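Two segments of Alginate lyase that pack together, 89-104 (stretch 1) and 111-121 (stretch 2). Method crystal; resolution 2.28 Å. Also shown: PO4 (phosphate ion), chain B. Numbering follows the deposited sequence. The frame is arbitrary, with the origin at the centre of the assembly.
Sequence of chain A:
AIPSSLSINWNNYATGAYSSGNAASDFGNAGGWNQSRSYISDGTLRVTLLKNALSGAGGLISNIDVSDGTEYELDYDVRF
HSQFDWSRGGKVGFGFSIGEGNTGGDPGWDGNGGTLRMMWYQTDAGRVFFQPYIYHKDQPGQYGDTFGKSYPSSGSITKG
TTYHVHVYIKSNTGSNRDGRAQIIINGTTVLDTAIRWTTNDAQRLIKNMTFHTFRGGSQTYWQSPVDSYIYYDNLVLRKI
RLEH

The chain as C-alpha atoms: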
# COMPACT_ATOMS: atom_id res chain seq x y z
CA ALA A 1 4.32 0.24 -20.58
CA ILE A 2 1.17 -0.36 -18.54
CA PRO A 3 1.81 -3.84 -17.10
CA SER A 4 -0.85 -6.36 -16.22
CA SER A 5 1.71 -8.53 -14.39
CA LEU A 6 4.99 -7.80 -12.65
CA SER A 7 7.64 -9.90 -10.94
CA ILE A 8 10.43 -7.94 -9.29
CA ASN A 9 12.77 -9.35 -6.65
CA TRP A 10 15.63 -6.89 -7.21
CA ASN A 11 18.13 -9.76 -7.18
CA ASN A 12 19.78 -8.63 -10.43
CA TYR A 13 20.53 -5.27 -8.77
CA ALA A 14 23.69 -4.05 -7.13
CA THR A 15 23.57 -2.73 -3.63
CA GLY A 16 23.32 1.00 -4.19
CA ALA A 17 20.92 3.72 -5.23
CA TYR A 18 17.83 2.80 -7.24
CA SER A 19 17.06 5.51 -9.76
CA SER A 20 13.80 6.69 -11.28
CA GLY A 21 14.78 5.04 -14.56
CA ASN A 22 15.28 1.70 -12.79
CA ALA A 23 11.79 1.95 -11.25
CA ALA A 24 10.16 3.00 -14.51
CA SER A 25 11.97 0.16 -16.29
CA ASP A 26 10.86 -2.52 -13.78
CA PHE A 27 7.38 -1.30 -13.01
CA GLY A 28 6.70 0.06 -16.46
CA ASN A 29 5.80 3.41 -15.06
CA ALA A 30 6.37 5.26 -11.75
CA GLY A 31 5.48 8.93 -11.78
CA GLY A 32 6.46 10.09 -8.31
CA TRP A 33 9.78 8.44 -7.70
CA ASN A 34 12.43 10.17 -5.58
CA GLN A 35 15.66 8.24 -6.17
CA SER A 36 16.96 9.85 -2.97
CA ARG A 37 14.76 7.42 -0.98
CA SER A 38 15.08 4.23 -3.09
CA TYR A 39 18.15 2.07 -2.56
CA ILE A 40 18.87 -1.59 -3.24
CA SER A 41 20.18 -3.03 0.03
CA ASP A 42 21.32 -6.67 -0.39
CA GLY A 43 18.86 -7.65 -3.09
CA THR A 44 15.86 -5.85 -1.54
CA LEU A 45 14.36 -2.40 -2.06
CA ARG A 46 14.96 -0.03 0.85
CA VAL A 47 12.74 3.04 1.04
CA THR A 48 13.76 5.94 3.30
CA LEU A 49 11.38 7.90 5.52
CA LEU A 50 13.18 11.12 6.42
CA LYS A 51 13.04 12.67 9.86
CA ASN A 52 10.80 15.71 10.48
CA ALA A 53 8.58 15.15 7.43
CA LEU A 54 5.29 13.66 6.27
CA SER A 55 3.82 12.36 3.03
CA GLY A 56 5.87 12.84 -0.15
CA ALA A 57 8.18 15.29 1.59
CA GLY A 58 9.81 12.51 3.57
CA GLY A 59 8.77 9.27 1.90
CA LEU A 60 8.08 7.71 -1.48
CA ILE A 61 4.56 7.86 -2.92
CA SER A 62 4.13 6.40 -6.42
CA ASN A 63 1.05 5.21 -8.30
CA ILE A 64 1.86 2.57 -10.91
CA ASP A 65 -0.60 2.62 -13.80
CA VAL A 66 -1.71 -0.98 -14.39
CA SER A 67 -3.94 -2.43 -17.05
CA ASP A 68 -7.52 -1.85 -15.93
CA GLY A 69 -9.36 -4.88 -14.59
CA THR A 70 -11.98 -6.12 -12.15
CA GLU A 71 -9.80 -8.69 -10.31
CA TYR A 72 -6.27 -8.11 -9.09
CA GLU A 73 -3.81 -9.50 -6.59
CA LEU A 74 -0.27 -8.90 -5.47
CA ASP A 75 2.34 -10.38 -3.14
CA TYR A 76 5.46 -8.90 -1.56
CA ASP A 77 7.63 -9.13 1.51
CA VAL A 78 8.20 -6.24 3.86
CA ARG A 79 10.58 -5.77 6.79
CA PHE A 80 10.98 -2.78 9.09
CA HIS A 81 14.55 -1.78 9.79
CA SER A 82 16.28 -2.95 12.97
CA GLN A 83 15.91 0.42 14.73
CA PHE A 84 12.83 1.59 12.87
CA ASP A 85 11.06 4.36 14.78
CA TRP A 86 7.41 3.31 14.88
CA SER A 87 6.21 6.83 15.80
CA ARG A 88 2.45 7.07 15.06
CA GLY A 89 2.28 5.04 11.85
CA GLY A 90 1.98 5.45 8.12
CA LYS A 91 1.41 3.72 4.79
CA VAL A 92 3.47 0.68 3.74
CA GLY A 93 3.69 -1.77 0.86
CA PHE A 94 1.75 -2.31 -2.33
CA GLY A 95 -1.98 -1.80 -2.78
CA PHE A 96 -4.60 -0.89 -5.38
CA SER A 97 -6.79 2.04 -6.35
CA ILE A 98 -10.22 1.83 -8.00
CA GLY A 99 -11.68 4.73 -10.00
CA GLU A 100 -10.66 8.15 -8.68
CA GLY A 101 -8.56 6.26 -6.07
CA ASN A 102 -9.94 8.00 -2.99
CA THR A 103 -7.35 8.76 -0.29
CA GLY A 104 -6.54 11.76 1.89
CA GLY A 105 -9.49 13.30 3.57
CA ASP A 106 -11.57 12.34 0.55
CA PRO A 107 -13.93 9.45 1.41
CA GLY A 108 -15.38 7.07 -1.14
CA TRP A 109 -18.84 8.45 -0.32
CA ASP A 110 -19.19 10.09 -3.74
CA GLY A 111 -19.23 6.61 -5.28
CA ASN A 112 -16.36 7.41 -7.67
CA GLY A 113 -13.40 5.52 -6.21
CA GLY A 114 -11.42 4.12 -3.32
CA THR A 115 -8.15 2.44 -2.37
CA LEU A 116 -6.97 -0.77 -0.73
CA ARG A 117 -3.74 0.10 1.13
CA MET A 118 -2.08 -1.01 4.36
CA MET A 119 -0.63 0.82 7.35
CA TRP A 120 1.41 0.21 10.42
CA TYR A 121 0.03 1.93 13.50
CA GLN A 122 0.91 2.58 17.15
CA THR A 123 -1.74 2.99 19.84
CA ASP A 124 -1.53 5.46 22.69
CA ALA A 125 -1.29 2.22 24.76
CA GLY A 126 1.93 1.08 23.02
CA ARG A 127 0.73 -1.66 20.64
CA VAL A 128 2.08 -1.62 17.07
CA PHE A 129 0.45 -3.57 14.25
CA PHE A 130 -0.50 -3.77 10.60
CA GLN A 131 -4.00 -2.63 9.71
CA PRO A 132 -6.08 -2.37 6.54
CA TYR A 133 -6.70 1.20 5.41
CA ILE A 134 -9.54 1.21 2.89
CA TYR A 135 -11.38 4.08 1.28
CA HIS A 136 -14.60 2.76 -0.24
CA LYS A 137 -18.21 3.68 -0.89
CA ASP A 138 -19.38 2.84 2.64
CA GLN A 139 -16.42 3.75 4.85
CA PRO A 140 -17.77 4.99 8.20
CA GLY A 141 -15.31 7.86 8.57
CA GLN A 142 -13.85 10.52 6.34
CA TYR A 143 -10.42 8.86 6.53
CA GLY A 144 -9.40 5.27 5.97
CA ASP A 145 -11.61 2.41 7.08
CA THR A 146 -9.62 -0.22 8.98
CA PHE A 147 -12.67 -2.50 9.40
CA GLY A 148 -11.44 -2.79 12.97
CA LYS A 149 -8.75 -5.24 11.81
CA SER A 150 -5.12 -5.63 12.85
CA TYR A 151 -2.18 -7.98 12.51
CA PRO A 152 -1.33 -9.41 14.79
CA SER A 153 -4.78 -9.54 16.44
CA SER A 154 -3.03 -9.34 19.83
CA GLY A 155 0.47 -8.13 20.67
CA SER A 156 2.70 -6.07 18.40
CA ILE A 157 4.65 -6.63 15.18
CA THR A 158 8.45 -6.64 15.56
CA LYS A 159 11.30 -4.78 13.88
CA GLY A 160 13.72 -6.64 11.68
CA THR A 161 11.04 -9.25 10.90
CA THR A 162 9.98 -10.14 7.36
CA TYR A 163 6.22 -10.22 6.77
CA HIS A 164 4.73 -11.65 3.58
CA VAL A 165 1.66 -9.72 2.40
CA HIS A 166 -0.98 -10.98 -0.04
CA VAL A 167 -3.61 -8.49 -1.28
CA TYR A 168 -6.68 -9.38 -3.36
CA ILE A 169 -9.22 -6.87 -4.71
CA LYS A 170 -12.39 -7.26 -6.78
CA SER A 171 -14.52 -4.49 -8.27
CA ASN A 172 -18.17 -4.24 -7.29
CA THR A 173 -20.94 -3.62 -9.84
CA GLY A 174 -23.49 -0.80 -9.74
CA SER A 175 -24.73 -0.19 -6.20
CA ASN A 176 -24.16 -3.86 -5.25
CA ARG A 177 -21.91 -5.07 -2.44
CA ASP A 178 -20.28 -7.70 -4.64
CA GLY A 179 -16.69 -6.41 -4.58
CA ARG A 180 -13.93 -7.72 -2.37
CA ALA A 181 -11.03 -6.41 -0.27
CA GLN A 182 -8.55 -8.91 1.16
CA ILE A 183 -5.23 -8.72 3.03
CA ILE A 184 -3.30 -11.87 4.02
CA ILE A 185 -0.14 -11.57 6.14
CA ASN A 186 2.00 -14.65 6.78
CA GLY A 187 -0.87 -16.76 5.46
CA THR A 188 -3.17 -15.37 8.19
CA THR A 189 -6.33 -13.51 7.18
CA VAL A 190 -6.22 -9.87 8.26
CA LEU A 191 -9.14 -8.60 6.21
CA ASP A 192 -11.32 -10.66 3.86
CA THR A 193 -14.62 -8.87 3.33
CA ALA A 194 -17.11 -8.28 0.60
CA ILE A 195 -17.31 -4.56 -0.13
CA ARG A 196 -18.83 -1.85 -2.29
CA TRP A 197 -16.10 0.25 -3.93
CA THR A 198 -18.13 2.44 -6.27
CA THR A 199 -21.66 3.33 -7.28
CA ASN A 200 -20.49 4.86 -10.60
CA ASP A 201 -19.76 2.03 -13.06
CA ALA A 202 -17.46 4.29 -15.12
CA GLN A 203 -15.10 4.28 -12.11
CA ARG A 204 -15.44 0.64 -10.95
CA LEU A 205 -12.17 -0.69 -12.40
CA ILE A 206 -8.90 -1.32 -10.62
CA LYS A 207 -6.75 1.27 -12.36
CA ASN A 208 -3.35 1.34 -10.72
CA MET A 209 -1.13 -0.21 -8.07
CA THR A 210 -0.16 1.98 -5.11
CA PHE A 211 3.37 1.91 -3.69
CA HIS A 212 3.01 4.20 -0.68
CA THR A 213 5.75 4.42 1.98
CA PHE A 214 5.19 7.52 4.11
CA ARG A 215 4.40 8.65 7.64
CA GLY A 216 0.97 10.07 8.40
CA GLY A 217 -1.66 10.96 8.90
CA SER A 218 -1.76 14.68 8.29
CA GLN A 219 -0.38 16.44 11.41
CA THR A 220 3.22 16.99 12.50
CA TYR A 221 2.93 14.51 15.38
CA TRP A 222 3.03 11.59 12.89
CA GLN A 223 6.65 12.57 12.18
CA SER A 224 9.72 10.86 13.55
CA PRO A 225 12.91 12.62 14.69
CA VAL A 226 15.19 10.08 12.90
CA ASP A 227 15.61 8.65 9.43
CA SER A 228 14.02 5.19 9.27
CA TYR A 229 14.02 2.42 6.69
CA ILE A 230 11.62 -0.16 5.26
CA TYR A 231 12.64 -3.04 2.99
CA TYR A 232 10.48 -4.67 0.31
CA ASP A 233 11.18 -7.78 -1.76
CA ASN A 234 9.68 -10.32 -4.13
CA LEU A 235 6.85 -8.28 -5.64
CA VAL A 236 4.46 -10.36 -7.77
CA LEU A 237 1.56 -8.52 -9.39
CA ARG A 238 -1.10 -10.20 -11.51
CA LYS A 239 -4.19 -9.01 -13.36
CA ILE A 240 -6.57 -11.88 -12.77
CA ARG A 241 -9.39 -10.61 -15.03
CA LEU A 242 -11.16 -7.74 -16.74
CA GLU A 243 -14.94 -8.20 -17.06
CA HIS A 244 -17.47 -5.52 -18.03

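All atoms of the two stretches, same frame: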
# COMPACT_ATOMS: atom_id res chain seq x y z
N GLY A 89 2.62 6.00 12.87
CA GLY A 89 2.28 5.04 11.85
C GLY A 89 2.39 5.67 10.48
O GLY A 89 2.86 6.79 10.33
N GLY A 90 1.94 4.94 9.47
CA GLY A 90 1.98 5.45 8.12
C GLY A 90 1.59 4.35 7.15
O GLY A 90 1.21 3.25 7.56
N LYS A 91 1.72 4.66 5.87
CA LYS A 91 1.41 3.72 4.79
C LYS A 91 2.65 2.88 4.44
O LYS A 91 3.79 3.34 4.53
CB LYS A 91 0.91 4.48 3.56
CG LYS A 91 -0.56 4.96 3.61
CD LYS A 91 -0.85 5.89 4.80
CE LYS A 91 -2.21 6.56 4.73
NZ LYS A 91 -2.47 7.21 6.04
N VAL A 92 2.40 1.64 4.02
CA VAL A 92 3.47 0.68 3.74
C VAL A 92 3.01 -0.26 2.64
O VAL A 92 1.83 -0.58 2.53
CB VAL A 92 3.86 -0.10 5.03
CG1 VAL A 92 2.67 -0.90 5.56
CG2 VAL A 92 5.06 -1.00 4.79
N GLY A 93 3.95 -0.69 1.80
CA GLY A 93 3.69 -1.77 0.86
C GLY A 93 2.81 -1.40 -0.32
O GLY A 93 2.48 -0.25 -0.57
N PHE A 94 2.39 -2.43 -1.03
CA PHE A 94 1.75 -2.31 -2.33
C PHE A 94 0.26 -2.58 -2.22
O PHE A 94 -0.15 -3.60 -1.65
CB PHE A 94 2.40 -3.28 -3.32
CG PHE A 94 3.84 -2.93 -3.64
CD1 PHE A 94 4.86 -3.32 -2.80
CD2 PHE A 94 4.15 -2.20 -4.78
CE1 PHE A 94 6.17 -2.99 -3.09
CE2 PHE A 94 5.46 -1.87 -5.07
CZ PHE A 94 6.48 -2.25 -4.23
N GLY A 95 -0.55 -1.66 -2.74
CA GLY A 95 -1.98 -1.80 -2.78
C GLY A 95 -2.57 -1.43 -4.12
O GLY A 95 -1.87 -1.37 -5.13
N PHE A 96 -3.88 -1.15 -4.14
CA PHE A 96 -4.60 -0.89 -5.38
C PHE A 96 -5.51 0.31 -5.19
O PHE A 96 -5.88 0.67 -4.07
CB PHE A 96 -5.43 -2.10 -5.81
CG PHE A 96 -4.60 -3.31 -6.18
CD1 PHE A 96 -3.96 -3.37 -7.41
CD2 PHE A 96 -4.47 -4.38 -5.31
CE1 PHE A 96 -3.20 -4.48 -7.76
CE2 PHE A 96 -3.71 -5.49 -5.65
CZ PHE A 96 -3.08 -5.55 -6.88
N SER A 97 -5.87 0.92 -6.32
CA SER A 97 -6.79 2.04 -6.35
C SER A 97 -7.83 1.83 -7.44
O SER A 97 -7.48 1.62 -8.61
CB SER A 97 -6.06 3.33 -6.63
OG SER A 97 -5.75 3.34 -8.01
N ILE A 98 -9.10 1.94 -7.08
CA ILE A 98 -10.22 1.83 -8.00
C ILE A 98 -10.74 3.23 -8.32
O ILE A 98 -10.79 4.10 -7.44
CB ILE A 98 -11.32 0.94 -7.41
CG1 ILE A 98 -10.87 -0.52 -7.42
CG2 ILE A 98 -12.63 1.10 -8.16
CD1 ILE A 98 -11.89 -1.49 -6.85
N GLY A 99 -11.09 3.46 -9.59
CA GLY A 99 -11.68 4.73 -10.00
C GLY A 99 -10.79 5.92 -9.72
O GLY A 99 -9.61 5.96 -10.08
N GLU A 100 -11.38 6.94 -9.08
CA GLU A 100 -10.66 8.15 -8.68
C GLU A 100 -9.61 7.87 -7.60
O GLU A 100 -8.88 8.79 -7.23
CB GLU A 100 -11.65 9.23 -8.21
CG GLU A 100 -12.28 10.08 -9.33
CD GLU A 100 -13.36 11.09 -8.86
OE1 GLU A 100 -14.21 11.45 -9.71
OE2 GLU A 100 -13.38 11.53 -7.68
N GLY A 101 -9.54 6.64 -7.08
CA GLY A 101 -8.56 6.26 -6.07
C GLY A 101 -8.60 7.07 -4.78
O GLY A 101 -7.59 7.63 -4.37
N ASN A 102 -9.77 7.13 -4.14
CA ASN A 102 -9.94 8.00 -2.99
C ASN A 102 -8.95 7.68 -1.87
O ASN A 102 -8.75 6.52 -1.50
CB ASN A 102 -11.38 7.93 -2.50
CG ASN A 102 -12.32 8.58 -3.48
OD1 ASN A 102 -12.44 8.11 -4.61
ND2 ASN A 102 -12.95 9.70 -3.08
N THR A 103 -8.30 8.74 -1.40
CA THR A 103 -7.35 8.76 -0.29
C THR A 103 -7.44 10.15 0.35
O THR A 103 -8.28 10.97 -0.03
CB THR A 103 -5.89 8.51 -0.72
OG1 THR A 103 -5.44 9.62 -1.52
CG2 THR A 103 -5.73 7.24 -1.52
N GLY A 104 -6.54 10.43 1.29
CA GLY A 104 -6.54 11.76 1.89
C GLY A 104 -7.75 11.95 2.78
O GLY A 104 -8.23 11.02 3.44
N GLY A 111 -19.00 7.75 -4.42
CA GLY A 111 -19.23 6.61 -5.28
C GLY A 111 -18.33 6.52 -6.49
O GLY A 111 -18.62 5.74 -7.41
N ASN A 112 -17.22 7.27 -6.51
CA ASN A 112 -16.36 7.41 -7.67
C ASN A 112 -14.97 6.80 -7.49
O ASN A 112 -14.14 6.92 -8.39
CB ASN A 112 -16.18 8.91 -8.04
CG ASN A 112 -17.49 9.58 -8.46
OD1 ASN A 112 -18.38 8.94 -9.00
ND2 ASN A 112 -17.59 10.88 -8.22
N GLY A 113 -14.68 6.19 -6.34
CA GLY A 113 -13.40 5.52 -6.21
C GLY A 113 -13.06 5.19 -4.78
O GLY A 113 -13.75 5.59 -3.84
N GLY A 114 -11.97 4.44 -4.62
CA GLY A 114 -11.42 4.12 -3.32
C GLY A 114 -10.03 3.55 -3.49
O GLY A 114 -9.50 3.51 -4.60
N THR A 115 -9.44 3.14 -2.36
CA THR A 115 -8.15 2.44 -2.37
C THR A 115 -8.14 1.31 -1.36
O THR A 115 -8.83 1.35 -0.33
CB THR A 115 -6.96 3.35 -2.05
OG1 THR A 115 -7.23 4.09 -0.86
CG2 THR A 115 -6.63 4.26 -3.22
N LEU A 116 -7.32 0.30 -1.65
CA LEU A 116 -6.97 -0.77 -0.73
C LEU A 116 -5.47 -0.58 -0.46
O LEU A 116 -4.64 -0.92 -1.31
CB LEU A 116 -7.29 -2.14 -1.32
CG LEU A 116 -7.54 -3.40 -0.47
CD1 LEU A 116 -7.82 -4.60 -1.36
CD2 LEU A 116 -6.37 -3.69 0.47
N ARG A 117 -5.13 -0.01 0.69
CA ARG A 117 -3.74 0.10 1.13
C ARG A 117 -3.61 -0.47 2.53
O ARG A 117 -4.59 -0.92 3.13
CB ARG A 117 -3.23 1.56 1.09
CG ARG A 117 -3.20 2.17 -0.29
CD ARG A 117 -2.91 3.68 -0.26
NE ARG A 117 -3.75 4.38 0.70
CZ ARG A 117 -3.54 5.63 1.09
NH1 ARG A 117 -2.53 6.34 0.60
NH2 ARG A 117 -4.35 6.19 1.98
N MET A 118 -2.38 -0.45 3.05
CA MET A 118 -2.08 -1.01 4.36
C MET A 118 -1.21 -0.04 5.14
O MET A 118 -0.39 0.68 4.56
CB MET A 118 -1.38 -2.39 4.25
CG MET A 118 -1.23 -3.13 5.59
SD MET A 118 -0.48 -4.78 5.48
CE MET A 118 1.21 -4.34 5.01
N MET A 119 -1.39 -0.04 6.46
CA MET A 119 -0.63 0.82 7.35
C MET A 119 0.00 0.00 8.46
O MET A 119 -0.44 -1.10 8.78
CB MET A 119 -1.49 1.91 7.99
CG MET A 119 -2.10 2.89 7.04
SD MET A 119 -2.92 4.19 7.98
CE MET A 119 -1.60 4.92 8.96
N TRP A 120 1.05 0.56 9.06
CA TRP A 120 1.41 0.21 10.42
C TRP A 120 0.91 1.33 11.33
O TRP A 120 0.63 2.45 10.88
CB TRP A 120 2.92 -0.02 10.57
CG TRP A 120 3.72 1.20 10.80
CD1 TRP A 120 4.08 1.72 12.01
CD2 TRP A 120 4.27 2.06 9.81
NE1 TRP A 120 4.82 2.86 11.83
CE2 TRP A 120 4.95 3.10 10.49
CE3 TRP A 120 4.26 2.07 8.41
CZ2 TRP A 120 5.61 4.13 9.82
CZ3 TRP A 120 4.92 3.10 7.75
CH2 TRP A 120 5.59 4.11 8.45
N TYR A 121 0.74 1.02 12.61
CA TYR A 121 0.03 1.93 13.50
C TYR A 121 0.41 1.64 14.94
O TYR A 121 0.54 0.47 15.33
CB TYR A 121 -1.49 1.80 13.31
CG TYR A 121 -2.34 2.85 14.01
CD1 TYR A 121 -2.50 4.12 13.47
CD2 TYR A 121 -3.02 2.56 15.19
CE1 TYR A 121 -3.29 5.07 14.09
CE2 TYR A 121 -3.81 3.50 15.82
CZ TYR A 121 -3.94 4.76 15.27
OH TYR A 121 -4.72 5.70 15.90
P PO4 B . -5.05 9.50 4.36
O1 PO4 B . -4.15 9.18 3.19
O2 PO4 B . -5.25 11.00 4.43
O3 PO4 B . -4.39 9.11 5.67
O4 PO4 B . -6.41 8.83 4.17

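Residues 113-121 form one long strand that pairs antiparallel with two successive strands of the other stretch, the one running up to Gly99 at 174° and, before the corner at Gly93, the one that begins at Gly89 at 146°. The ladder rests mainly on reciprocal backbone bonds: Phe96 N to Leu116 O (2.9 Å) and Leu116 N to Phe96 O (2.8 Å), Ile98 N to Gly114 O (3.0 Å) and Gly114 N to Ile98 O (3.1 Å), and Gly90 N to Trp120 O with Trp120 N to Gly90 O (both 3.1 Å). A type II' turn from Ile98 to Gly101 closes one end, where Glu100 N reaches Asn112 O (2.8 Å, nearly linear).

Trp120 adopts chi1 85° (p) and chi2 93°, which lays its indole across the glycine strand: Gly89 CA sits 3.6 Å from the centroid of the five-membered ring and Gly90 CA 3.9 Å from that of the six-membered ring. The absence of a side chain on Gly90 makes room for the ring; an ideal CB there would lie 3.0 Å from Trp120 CH2. At the ring edge, Val92 CB lies 4.0 Å from Trp120 CE3, while Val92 CG1 meets Met118 CE at 3.8 Å, the methionine being extended (t, t) until chi3 turns p.

Arg117 starts sideways, but chi3 (m) helps bend its end back to the partner, where the guanidinium is sandwiched between Lys91 CG and Thr103 CG2. Lys91, bent at chi2 (p) and then extended, brings NZ within 4.6 Å of Arg117 NH2. These like charges share a phosphate, probably from the crystallisation liquor: Lys91 NZ bonds PO4 O3 (2.7 Å) and Arg117 NH2 bonds PO4 O1 (3.2 Å).

Thr115, with chi1 50° (p), places OG1 2.9 Å from Asn102 O, while its CG2 packs 3.6 Å from Ser97 CB and 3.5 Å from Thr103 CG2.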